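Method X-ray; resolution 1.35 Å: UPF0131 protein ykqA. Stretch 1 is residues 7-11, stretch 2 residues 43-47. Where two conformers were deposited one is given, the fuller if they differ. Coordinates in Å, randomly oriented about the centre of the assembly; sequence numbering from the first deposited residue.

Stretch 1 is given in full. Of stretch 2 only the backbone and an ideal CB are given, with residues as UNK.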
# COMPACT_ATOMS: atom_id res chain seq x y z
N VAL A 7 9.61 -10.76 -1.70
CA VAL A 7 8.88 -11.31 -2.81
C VAL A 7 8.11 -10.20 -3.53
O VAL A 7 7.56 -9.30 -2.92
CB VAL A 7 7.87 -12.46 -2.47
CG1 VAL A 7 8.70 -13.71 -2.03
CG2 VAL A 7 6.84 -11.99 -1.41
N TYR A 8 8.07 -10.33 -4.85
CA TYR A 8 7.54 -9.27 -5.72
C TYR A 8 6.56 -9.77 -6.78
O TYR A 8 5.95 -8.97 -7.47
CB TYR A 8 8.71 -8.53 -6.43
CG TYR A 8 9.58 -9.45 -7.24
CD1 TYR A 8 9.20 -9.83 -8.52
CD2 TYR A 8 10.74 -9.95 -6.75
CE1 TYR A 8 9.94 -10.71 -9.26
CE2 TYR A 8 11.50 -10.83 -7.48
CZ TYR A 8 11.11 -11.21 -8.74
OH TYR A 8 11.86 -12.06 -9.54
N GLY A 9 6.42 -11.08 -6.90
CA GLY A 9 5.65 -11.64 -7.97
C GLY A 9 4.63 -12.66 -7.50
O GLY A 9 3.76 -12.37 -6.69
N THR A 10 4.76 -13.86 -8.05
CA THR A 10 3.83 -14.94 -7.77
C THR A 10 3.83 -15.46 -6.37
O THR A 10 2.93 -16.22 -6.00
CB THR A 10 4.03 -16.15 -8.71
OG1 THR A 10 5.22 -16.86 -8.36
CG2 THR A 10 4.09 -15.73 -10.18
N LEU A 11 4.79 -15.08 -5.56
CA LEU A 11 4.89 -15.41 -4.14
C LEU A 11 4.22 -14.39 -3.23
O LEU A 11 4.12 -14.65 -2.03
CB LEU A 11 6.32 -15.57 -3.72
CG LEU A 11 7.09 -16.73 -4.35
CD1 LEU A 11 8.58 -16.64 -3.99
CD2 LEU A 11 6.50 -18.04 -3.91
N UNK A 43 6.54 -15.41 -16.31
CA UNK A 43 6.26 -14.76 -15.00
C UNK A 43 6.99 -13.43 -14.81
O UNK A 43 7.82 -13.06 -15.58
CB UNK A 43 6.65 -15.70 -13.86
N UNK A 44 6.74 -12.76 -13.70
CA UNK A 44 7.48 -11.52 -13.32
C UNK A 44 8.99 -11.79 -13.04
O UNK A 44 9.32 -12.81 -12.46
CB UNK A 44 6.84 -10.90 -12.08
N UNK A 45 9.87 -10.85 -13.35
CA UNK A 45 11.26 -10.95 -12.88
C UNK A 45 11.75 -9.54 -12.62
O UNK A 45 11.18 -8.57 -13.04
CB UNK A 45 12.16 -11.67 -13.89
N UNK A 46 12.87 -9.46 -11.99
CA UNK A 46 13.55 -8.20 -11.71
C UNK A 46 14.86 -8.17 -12.37
O UNK A 46 15.43 -9.19 -12.66
CB UNK A 46 13.72 -7.97 -10.21
N UNK A 47 15.27 -6.93 -12.70
CA UNK A 47 16.57 -6.65 -13.27
C UNK A 47 17.14 -5.47 -12.58
O UNK A 47 16.44 -4.48 -12.34
CB UNK A 47 16.50 -6.42 -14.78

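Stretch 1 meets its partner mainly with one ring, that of Y8, followed by the bare backbone of G9 and the methyl of T10. The two stretches run in roughly opposed directions, 153° apart, and come into register where the CA of G9 lies 5.7 Å from the CA of position 44. No hydrogen bond joins them directly, so the reading is one of shape and apolar fit, with a single water adding a polar link.

Position 43 sits at the end of the contact. Its CA-to-CB bond points toward stretch 1, but the ideal CB is 4.5 Å from CG2 of T10, and no charge or donor demands an answer. Small residues would suit it, and a larger one is not plainly excluded by the atoms in view. The deposited residue is G43, which leaves the spot empty and contributes almost nothing to the contact.

Position 44 points toward stretch 1 where the CA atoms of the two stretches come nearest. The ideal CB stands 4.2 Å from CE1 of Y8 and 4.3 Å from CA of G9, so a compact, apolar side chain would suit the site, beside the tyrosine ring and against the glycine backbone. Alanine, valine or proline could be considered, and a phi of -66° with psi of 146° is well within proline's range. The residue is P44. Its ring packs down on G9, with CG 3.7 Å from the glycine CA, while CD reaches to 3.9 Å from CG2 of T10 and CB keeps its place 4.2 Å from CE1 of Y8. The closeness works both ways: an ideal CB on residue 9 would fall 2.7 Å from CG of P44, a clash that the absence of a side chain on G9 avoids. The carbonyl O of P44 lies at the edge of the Y8 ring, 3.9 Å from CE1, and accepts a hydrogen bond from a water (2.6 Å from the water O to P44 O) that also donates to the tyrosine hydroxyl (3.2 Å from the water O to Y8 OH).

At position 45 the CA-to-CB bond turns away, and the extended backbone, at -146/169, suits a beta-branched residue. Stretch 1 imposes little beyond the nearby hydroxyl of Y8, so polar and apolar side chains would both serve. T45 is found, with chi1 in t; its CA is 3.6 Å from OH of Y8, and its OG1 is hydrogen-bonded elsewhere in the structure.

Position 46 turns back toward stretch 1, its ideal CB 4.4 Å from CZ of Y8. What waits is the flat of an aromatic ring, which favours an aliphatic group: valine, isoleucine or leucine. V46, with chi1 in m, sets CG1 over one face of the Y8 ring, 3.5 Å from its centroid and 7° off the normal, a CH-pi contact.

Position 47 finds nothing of stretch 1 within reach of its CB, so this contact sets no preference; V47 continues the strand.

Stretch 2 43-47: GPTVV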
# COMPACT_ATOMS: atom_id res chain seq x y z
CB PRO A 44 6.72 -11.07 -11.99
CG PRO A 44 5.90 -12.20 -11.62
CD PRO A 44 5.79 -13.20 -12.67
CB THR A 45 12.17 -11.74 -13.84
OG1 THR A 45 13.47 -11.96 -13.22
CG2 THR A 45 12.39 -10.96 -15.19
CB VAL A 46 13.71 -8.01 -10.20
CG1 VAL A 46 12.30 -7.89 -9.62
CG2 VAL A 46 14.58 -9.13 -9.50
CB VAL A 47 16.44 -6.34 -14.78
CG1 VAL A 47 17.76 -5.99 -15.45
CG2 VAL A 47 15.76 -7.58 -15.47
O HOH W 1 9.48 -14.07 -10.16
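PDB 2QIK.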